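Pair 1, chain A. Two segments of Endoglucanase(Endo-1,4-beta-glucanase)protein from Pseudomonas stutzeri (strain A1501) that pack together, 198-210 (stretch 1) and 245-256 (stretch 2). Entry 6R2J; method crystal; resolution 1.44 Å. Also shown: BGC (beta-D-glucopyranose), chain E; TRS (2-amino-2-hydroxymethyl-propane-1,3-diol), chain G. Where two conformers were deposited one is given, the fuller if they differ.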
# COMPACT_ATOMS: atom_id res chain seq x y z
N ALA A 198 -7.82 19.59 0.90
CA ALA A 198 -6.50 19.72 1.50
C ALA A 198 -5.41 19.57 0.44
O ALA A 198 -4.24 19.84 0.73
CB ALA A 198 -6.27 18.67 2.64
N ASP A 199 -5.76 19.06 -0.76
CA ASP A 199 -4.78 18.71 -1.79
C ASP A 199 -3.72 17.75 -1.24
O ASP A 199 -2.51 17.92 -1.42
CB ASP A 199 -4.19 19.99 -2.37
CG ASP A 199 -3.55 19.76 -3.69
OD1 ASP A 199 -3.72 18.68 -4.27
OD2 ASP A 199 -2.84 20.67 -4.15
N ARG A 200 -4.18 16.74 -0.51
CA ARG A 200 -3.27 15.76 0.05
C ARG A 200 -3.78 14.37 -0.20
O ARG A 200 -3.91 13.54 0.70
CB ARG A 200 -2.99 16.00 1.52
CG ARG A 200 -2.00 17.14 1.74
CD ARG A 200 -1.83 17.27 3.26
NE ARG A 200 -0.76 18.23 3.60
CZ ARG A 200 -0.83 19.55 3.58
NH1 ARG A 200 -1.93 20.08 3.14
NH2 ARG A 200 0.24 20.30 3.91
N LEU A 201 -4.08 14.11 -1.47
CA LEU A 201 -4.58 12.82 -1.92
C LEU A 201 -3.65 12.28 -3.00
O LEU A 201 -3.16 13.06 -3.84
CB LEU A 201 -5.96 13.01 -2.54
CG LEU A 201 -6.98 11.88 -2.69
CD1 LEU A 201 -8.29 12.43 -2.26
CD2 LEU A 201 -6.91 11.45 -4.13
N ILE A 202 -3.43 10.97 -2.98
CA ILE A 202 -2.63 10.27 -3.99
C ILE A 202 -3.39 9.02 -4.40
O ILE A 202 -3.99 8.33 -3.56
CB ILE A 202 -1.20 9.96 -3.48
CG1 ILE A 202 -0.52 11.29 -3.12
CG2 ILE A 202 -0.44 9.17 -4.51
CD1 ILE A 202 0.71 11.15 -2.18
N TYR A 203 -3.35 8.71 -5.69
CA TYR A 203 -4.02 7.55 -6.25
C TYR A 203 -3.02 6.41 -6.35
O TYR A 203 -1.83 6.63 -6.54
CB TYR A 203 -4.62 7.85 -7.61
CG TYR A 203 -5.77 8.80 -7.45
CD1 TYR A 203 -5.56 10.17 -7.45
CD2 TYR A 203 -7.08 8.32 -7.24
CE1 TYR A 203 -6.60 11.05 -7.30
CE2 TYR A 203 -8.14 9.20 -7.11
CZ TYR A 203 -7.90 10.57 -7.14
OH TYR A 203 -8.93 11.48 -7.01
N GLU A 204 -3.51 5.21 -6.15
CA GLU A 204 -2.63 4.09 -5.88
C GLU A 204 -3.18 2.88 -6.60
O GLU A 204 -4.35 2.52 -6.39
CB GLU A 204 -2.57 3.73 -4.40
CG GLU A 204 -2.01 2.31 -4.20
CD GLU A 204 -1.96 1.90 -2.72
OE1 GLU A 204 -2.37 2.70 -1.83
OE2 GLU A 204 -1.52 0.77 -2.46
N ALA A 205 -2.32 2.23 -7.37
CA ALA A 205 -2.62 1.00 -8.10
C ALA A 205 -1.59 -0.05 -7.72
O ALA A 205 -0.51 0.26 -7.18
CB ALA A 205 -2.56 1.20 -9.62
N HIS A 206 -1.93 -1.30 -8.08
CA HIS A 206 -1.12 -2.49 -7.87
C HIS A 206 -0.80 -3.08 -9.22
O HIS A 206 -1.53 -2.89 -10.19
CB HIS A 206 -1.88 -3.50 -7.01
CG HIS A 206 -2.12 -2.99 -5.63
ND1 HIS A 206 -2.90 -3.65 -4.70
CD2 HIS A 206 -1.70 -1.85 -5.02
CE1 HIS A 206 -2.95 -2.93 -3.59
NE2 HIS A 206 -2.20 -1.86 -3.74
N LEU A 207 0.33 -3.79 -9.29
CA LEU A 207 0.80 -4.27 -10.57
C LEU A 207 1.71 -5.47 -10.37
O LEU A 207 2.73 -5.37 -9.70
CB LEU A 207 1.57 -3.14 -11.30
CG LEU A 207 2.15 -3.35 -12.71
CD1 LEU A 207 2.34 -1.95 -13.36
CD2 LEU A 207 3.42 -4.18 -12.69
N TYR A 208 1.33 -6.59 -10.97
CA TYR A 208 2.12 -7.80 -10.96
C TYR A 208 2.39 -8.23 -12.39
O TYR A 208 1.84 -7.69 -13.35
CB TYR A 208 1.43 -8.89 -10.13
CG TYR A 208 1.38 -8.57 -8.65
CD1 TYR A 208 2.44 -8.91 -7.83
CD2 TYR A 208 0.26 -7.96 -8.08
CE1 TYR A 208 2.39 -8.65 -6.46
CE2 TYR A 208 0.21 -7.65 -6.73
CZ TYR A 208 1.27 -8.02 -5.91
OH TYR A 208 1.23 -7.78 -4.56
N PHE A 209 3.26 -9.22 -12.54
CA PHE A 209 3.81 -9.54 -13.85
C PHE A 209 3.26 -10.82 -14.48
O PHE A 209 3.68 -11.16 -15.59
CB PHE A 209 5.33 -9.69 -13.72
CG PHE A 209 6.05 -8.44 -13.31
CD1 PHE A 209 5.44 -7.18 -13.45
CD2 PHE A 209 7.35 -8.51 -12.83
CE1 PHE A 209 6.11 -6.03 -13.10
CE2 PHE A 209 8.04 -7.37 -12.50
CZ PHE A 209 7.42 -6.12 -12.62
N ASP A 210 2.40 -11.58 -13.77
CA ASP A 210 1.89 -12.84 -14.31
C ASP A 210 0.69 -12.58 -15.23
O ASP A 210 0.11 -11.49 -15.27
CB ASP A 210 1.60 -13.90 -13.24
CG ASP A 210 0.79 -13.39 -12.07
OD1 ASP A 210 0.67 -12.17 -11.92
OD2 ASP A 210 0.29 -14.23 -11.28
N GLY A 245 -3.89 15.35 -13.75
CA GLY A 245 -3.11 16.19 -12.86
C GLY A 245 -2.97 15.67 -11.45
O GLY A 245 -2.95 16.46 -10.50
N GLN A 246 -2.82 14.36 -11.29
CA GLN A 246 -2.86 13.74 -9.97
C GLN A 246 -1.57 12.98 -9.69
O GLN A 246 -0.82 12.65 -10.62
CB GLN A 246 -4.04 12.77 -9.86
CG GLN A 246 -5.39 13.45 -10.17
CD GLN A 246 -5.68 14.59 -9.17
OE1 GLN A 246 -6.35 15.58 -9.48
NE2 GLN A 246 -5.18 14.43 -7.95
N LYS A 247 -1.35 12.70 -8.40
CA LYS A 247 -0.14 12.04 -7.92
C LYS A 247 -0.39 10.55 -7.78
O LYS A 247 -1.46 10.12 -7.39
CB LYS A 247 0.32 12.58 -6.56
CG LYS A 247 0.62 14.07 -6.52
CD LYS A 247 0.55 14.59 -5.09
CE LYS A 247 -0.88 14.53 -4.49
NZ LYS A 247 -0.94 15.16 -3.14
N GLY A 248 0.64 9.76 -8.07
CA GLY A 248 0.52 8.31 -7.99
C GLY A 248 1.41 7.56 -7.01
O GLY A 248 2.43 8.06 -6.54
N PHE A 249 1.04 6.30 -6.77
CA PHE A 249 1.73 5.41 -5.85
C PHE A 249 1.46 4.00 -6.37
O PHE A 249 0.30 3.62 -6.58
CB PHE A 249 1.24 5.66 -4.41
CG PHE A 249 1.78 4.68 -3.38
CD1 PHE A 249 3.13 4.32 -3.37
CD2 PHE A 249 0.94 4.13 -2.45
CE1 PHE A 249 3.64 3.41 -2.43
CE2 PHE A 249 1.43 3.20 -1.51
CZ PHE A 249 2.78 2.85 -1.50
N LEU A 250 2.52 3.24 -6.65
CA LEU A 250 2.36 1.82 -6.98
C LEU A 250 2.51 1.00 -5.71
O LEU A 250 3.61 0.53 -5.36
CB LEU A 250 3.36 1.41 -8.04
CG LEU A 250 2.95 0.12 -8.73
CD1 LEU A 250 1.75 0.29 -9.73
CD2 LEU A 250 4.18 -0.48 -9.41
N GLY A 251 1.39 0.81 -5.01
CA GLY A 251 1.41 0.29 -3.64
C GLY A 251 1.77 -1.17 -3.50
O GLY A 251 2.04 -1.62 -2.38
N GLU A 252 1.70 -1.92 -4.57
CA GLU A 252 2.18 -3.29 -4.52
C GLU A 252 2.69 -3.73 -5.88
O GLU A 252 2.13 -3.38 -6.91
CB GLU A 252 1.10 -4.30 -4.20
CG GLU A 252 0.53 -4.20 -2.82
CD GLU A 252 -0.51 -5.25 -2.58
OE1 GLU A 252 -0.55 -6.24 -3.36
OE2 GLU A 252 -1.31 -5.05 -1.63
N TYR A 253 3.71 -4.59 -5.84
CA TYR A 253 4.38 -5.20 -6.97
C TYR A 253 5.37 -6.14 -6.29
O TYR A 253 5.85 -5.83 -5.19
CB TYR A 253 5.09 -4.17 -7.84
CG TYR A 253 6.42 -3.73 -7.31
CD1 TYR A 253 6.50 -2.70 -6.38
CD2 TYR A 253 7.59 -4.34 -7.74
CE1 TYR A 253 7.68 -2.29 -5.91
CE2 TYR A 253 8.80 -3.94 -7.25
CZ TYR A 253 8.85 -2.93 -6.34
OH TYR A 253 10.09 -2.55 -5.86
N GLY A 254 5.67 -7.30 -6.89
CA GLY A 254 6.61 -8.23 -6.29
C GLY A 254 6.92 -9.32 -7.29
O GLY A 254 6.21 -9.49 -8.28
N ILE A 255 8.00 -10.05 -7.02
CA ILE A 255 8.43 -11.09 -7.95
C ILE A 255 8.91 -12.29 -7.16
O ILE A 255 9.44 -12.19 -6.06
CB ILE A 255 9.56 -10.62 -8.91
CG1 ILE A 255 10.83 -10.23 -8.14
CG2 ILE A 255 9.15 -9.48 -9.79
CD1 ILE A 255 12.01 -9.81 -9.03
N PRO A 256 8.71 -13.49 -7.74
CA PRO A 256 9.35 -14.67 -7.16
C PRO A 256 10.85 -14.66 -7.39
O PRO A 256 11.35 -14.13 -8.39
CB PRO A 256 8.70 -15.84 -7.91
CG PRO A 256 7.43 -15.23 -8.60
CD PRO A 256 7.85 -13.82 -8.91
C2 BGC E . -5.54 -7.39 -10.36
C3 BGC E . -4.99 -6.05 -9.98
C4 BGC E . -4.33 -6.29 -8.66
C5 BGC E . -3.72 -7.64 -8.42
C6 BGC E . -3.12 -7.50 -7.06
C1 BGC E . -4.99 -8.78 -9.94
O2 BGC E . -5.93 -7.26 -11.78
O3 BGC E . -6.00 -5.04 -9.87
O4 BGC E . -3.52 -5.14 -8.65
O5 BGC E . -4.84 -8.65 -8.47
O6 BGC E . -2.92 -8.84 -6.54
C TRS G . -2.35 -8.76 -2.42
C1 TRS G . -2.62 -7.78 -1.26
C2 TRS G . -0.87 -9.19 -2.47
C3 TRS G . -3.26 -10.00 -2.29
N TRS G . -2.62 -8.02 -3.68
O1 TRS G . -3.32 -6.66 -1.74
O2 TRS G . -0.57 -9.88 -3.67
O3 TRS G . -4.62 -9.59 -2.20
O HOH W 1 -3.29 13.52 -6.56
O HOH W 2 4.98 -6.89 -9.91

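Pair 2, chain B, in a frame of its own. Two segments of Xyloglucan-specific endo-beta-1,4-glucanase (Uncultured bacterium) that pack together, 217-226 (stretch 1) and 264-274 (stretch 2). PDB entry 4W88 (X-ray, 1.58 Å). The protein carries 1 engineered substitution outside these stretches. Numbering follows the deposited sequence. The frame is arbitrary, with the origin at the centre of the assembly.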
# COMPACT_ATOMS: atom_id res chain seq x y z
N ASN B 217 -15.43 10.44 0.17
CA ASN B 217 -14.02 10.59 0.52
C ASN B 217 -13.26 9.28 0.64
O ASN B 217 -12.48 9.08 1.59
CB ASN B 217 -13.84 11.48 1.75
CG ASN B 217 -14.26 12.91 1.46
OD1 ASN B 217 -13.78 13.53 0.56
ND2 ASN B 217 -15.18 13.41 2.22
N ILE B 218 -13.43 8.47 -0.40
CA ILE B 218 -12.73 7.22 -0.49
C ILE B 218 -11.94 7.10 -1.76
O ILE B 218 -12.14 7.84 -2.76
CB ILE B 218 -13.68 6.02 -0.30
CG1 ILE B 218 -14.67 5.89 -1.46
CG2 ILE B 218 -14.37 6.11 1.01
CD1 ILE B 218 -14.13 5.17 -2.69
N ALA B 219 -11.00 6.15 -1.74
CA ALA B 219 -10.30 5.72 -2.97
C ALA B 219 -10.16 4.20 -2.89
O ALA B 219 -10.27 3.62 -1.81
CB ALA B 219 -8.90 6.39 -3.09
N VAL B 220 -9.88 3.61 -4.04
CA VAL B 220 -9.66 2.19 -4.18
C VAL B 220 -8.16 1.90 -4.50
O VAL B 220 -7.61 2.47 -5.45
CB VAL B 220 -10.54 1.56 -5.26
CG1 VAL B 220 -10.23 0.06 -5.37
CG2 VAL B 220 -12.02 1.82 -4.93
N ALA B 221 -7.54 1.07 -3.66
CA ALA B 221 -6.18 0.65 -3.77
C ALA B 221 -6.12 -0.72 -4.47
O ALA B 221 -6.93 -1.66 -4.20
CB ALA B 221 -5.53 0.56 -2.40
N LEU B 222 -5.15 -0.78 -5.37
CA LEU B 222 -4.73 -2.00 -6.08
C LEU B 222 -3.25 -2.16 -6.01
O LEU B 222 -2.54 -1.20 -5.90
CB LEU B 222 -5.24 -1.95 -7.56
CG LEU B 222 -6.73 -1.75 -7.67
CD1 LEU B 222 -7.05 -1.41 -9.08
CD2 LEU B 222 -7.55 -2.99 -7.19
N HIS B 223 -2.77 -3.40 -6.19
CA HIS B 223 -1.36 -3.65 -6.35
C HIS B 223 -1.15 -4.30 -7.71
O HIS B 223 -1.78 -5.30 -8.00
CB HIS B 223 -0.81 -4.58 -5.29
CG HIS B 223 -0.83 -4.01 -3.91
ND1 HIS B 223 -0.54 -4.75 -2.77
CD2 HIS B 223 -1.07 -2.75 -3.49
CE1 HIS B 223 -0.62 -3.96 -1.72
NE2 HIS B 223 -0.92 -2.75 -2.14
N THR B 224 -0.27 -3.70 -8.51
CA THR B 224 -0.11 -4.09 -9.88
C THR B 224 1.36 -4.15 -10.24
O THR B 224 1.93 -3.22 -10.85
CB THR B 224 -0.90 -3.26 -10.90
OG1 THR B 224 -0.62 -1.86 -10.75
CG2 THR B 224 -2.32 -3.50 -10.74
N TYR B 225 1.96 -5.22 -9.82
CA TYR B 225 3.37 -5.51 -10.22
C TYR B 225 3.43 -6.20 -11.59
O TYR B 225 3.89 -7.36 -11.71
CB TYR B 225 4.00 -6.41 -9.18
CG TYR B 225 4.23 -5.82 -7.78
CD1 TYR B 225 3.25 -5.89 -6.75
CD2 TYR B 225 5.48 -5.34 -7.43
CE1 TYR B 225 3.53 -5.41 -5.47
CE2 TYR B 225 5.78 -4.89 -6.14
CZ TYR B 225 4.78 -4.97 -5.13
OH TYR B 225 5.11 -4.55 -3.88
N THR B 226 2.97 -5.49 -12.59
CA THR B 226 2.58 -6.10 -13.86
C THR B 226 3.60 -5.77 -14.95
O THR B 226 3.97 -4.58 -15.15
CB THR B 226 1.23 -5.55 -14.26
OG1 THR B 226 0.32 -5.77 -13.16
CG2 THR B 226 0.72 -6.19 -15.51
N GLY B 264 -15.51 7.48 -12.42
CA GLY B 264 -15.19 8.59 -11.50
C GLY B 264 -14.78 8.23 -10.08
O GLY B 264 -14.91 9.02 -9.18
N ILE B 265 -14.30 7.00 -9.92
CA ILE B 265 -13.89 6.49 -8.61
C ILE B 265 -12.35 6.63 -8.51
O ILE B 265 -11.62 6.12 -9.40
CB ILE B 265 -14.29 5.00 -8.41
CG1 ILE B 265 -15.78 4.66 -8.67
CG2 ILE B 265 -13.86 4.56 -7.00
CD1 ILE B 265 -16.71 5.53 -7.93
N PRO B 266 -11.84 7.34 -7.48
CA PRO B 266 -10.41 7.46 -7.33
C PRO B 266 -9.72 6.10 -7.14
O PRO B 266 -10.19 5.27 -6.36
CB PRO B 266 -10.26 8.34 -6.05
CG PRO B 266 -11.46 9.19 -6.06
CD PRO B 266 -12.53 8.23 -6.54
N VAL B 267 -8.62 5.91 -7.87
CA VAL B 267 -7.78 4.74 -7.77
C VAL B 267 -6.35 5.13 -7.45
O VAL B 267 -5.82 6.11 -8.01
CB VAL B 267 -7.79 3.93 -9.09
CG1 VAL B 267 -6.87 2.73 -9.00
CG2 VAL B 267 -9.18 3.46 -9.29
N VAL B 268 -5.76 4.37 -6.54
CA VAL B 268 -4.37 4.54 -6.12
C VAL B 268 -3.67 3.17 -6.18
O VAL B 268 -4.16 2.17 -5.65
CB VAL B 268 -4.22 5.11 -4.65
CG1 VAL B 268 -2.72 5.41 -4.46
CG2 VAL B 268 -4.99 6.34 -4.45
N ILE B 269 -2.54 3.09 -6.88
CA ILE B 269 -1.69 1.89 -6.88
C ILE B 269 -0.73 1.95 -5.67
O ILE B 269 0.31 2.60 -5.75
CB ILE B 269 -0.94 1.68 -8.20
CG1 ILE B 269 -1.91 1.74 -9.40
CG2 ILE B 269 -0.16 0.43 -8.11
CD1 ILE B 269 -3.02 0.71 -9.40
N THR B 270 -1.07 1.26 -4.57
CA THR B 270 -0.34 1.44 -3.37
C THR B 270 0.92 0.61 -3.28
O THR B 270 1.74 0.83 -2.36
CB THR B 270 -1.23 1.32 -2.10
OG1 THR B 270 -1.84 0.02 -2.04
CG2 THR B 270 -2.29 2.41 -2.11
N GLU B 271 1.10 -0.34 -4.22
CA GLU B 271 2.40 -1.02 -4.38
C GLU B 271 2.57 -1.43 -5.85
O GLU B 271 1.64 -1.90 -6.51
CB GLU B 271 2.52 -2.30 -3.55
CG GLU B 271 2.62 -2.17 -2.05
CD GLU B 271 2.71 -3.49 -1.36
OE1 GLU B 271 3.23 -4.47 -1.99
OE2 GLU B 271 2.36 -3.57 -0.15
N THR B 272 3.79 -1.20 -6.33
CA THR B 272 4.31 -1.75 -7.55
C THR B 272 5.84 -1.61 -7.49
O THR B 272 6.41 -1.08 -6.52
CB THR B 272 3.72 -1.05 -8.79
OG1 THR B 272 4.09 -1.78 -10.01
CG2 THR B 272 4.17 0.40 -8.85
N GLY B 273 6.52 -2.11 -8.52
CA GLY B 273 7.98 -2.09 -8.56
C GLY B 273 8.50 -3.29 -9.34
O GLY B 273 7.71 -4.15 -9.75
N ALA B 274 9.81 -3.36 -9.59
CA ALA B 274 10.42 -4.46 -10.30
C ALA B 274 11.69 -4.88 -9.58
O ALA B 274 12.49 -4.06 -9.26
CB ALA B 274 10.74 -3.98 -11.70

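In both pairs two parallel neighbouring strands run side by side, their N-to-C directions 36° apart in pair 1 and 35° in pair 2, and 14 central residues superpose with an RMSD of 0.4 Å. The register is the same: Y203(A), E204(A) and A205(A) bridge G248(A), F249(A) and L250(A), as V220(B), A221(B) and L222(B) bridge V267(B), V268(B) and I269(B). The backbone ladder also recurs. Y203(A) N donates to K247(A) O at 2.9 Å and A205(A) N to F249(A) O at 3.1 Å; at the matching positions V220(B) N reaches P266(B) O at 2.9 Å and L222(B) N reaches V268(B) O at 3.1 Å. A proline is compatible with the K247(A) position, since the bond across the stretches there uses the carbonyl O and not the backbone N. One rung differs in quality: V268(B) N to V220(B) O is nearly straight, whereas its counterpart, F249(A) N to Y203(A) O, is bent and weak, although both span 2.9 Å.

The closest agreement in side chains lies towards the C-terminal ends. H206(A) and H223(B), Y208(A) and Y225(B), and E252(A) and E271(B) adopt the same rotamers. The glutamate lies over one face of the histidine ring, with E252(A) CG 3.7 Å from the H206(A) ring centroid and E271(B) CB 3.6 Å from that of H223(B), and its carboxylate accepts from the tyrosine: Y208(A) OH to E252(A) OE1 is 2.6 Å, Y225(B) OH to E271(B) OE1 2.7 Å. In pair 1 a TRS molecule, probably from the crystallisation liquor, also binds this carboxylate, its N 2.7 Å from E252(A) OE1.

The histidine NE2 is satisfied in two ways. In pair 1 H206(A) NE2 donates to E204(A) OE2 at 3.0 Å, within its own stretch. That carboxylate occupies space beside G251(A), where a CB would lie only 1.7 Å from E204(A) OE2. In pair 2 the matching residues are A221(B) and T270(B): the small alanine leaves room, T270(B) CG2 packs 3.7 Å from A221(B) CB, and H223(B) NE2 donates across the stretches to T270(B) OG1 at 2.9 Å.

Side-chain size differs elsewhere too. L222(B) and I269(B) occupy the positions of A205(A) and L250(A), with L222(B) CB 3.9 Å from I269(B) CD1. Where I202(A) CG2 meets F249(A) CB at 3.9 Å, the smaller A219(B) CB meets V268(B) CG2 at 4.1 Å. Finally, water 1 links L201(A) O to K247(A) N, and water 2 links L207(A) O to G254(A) N; at the position of L207(A), T224(B) O instead accepts directly from T272(B) OG1 at 2.7 Å.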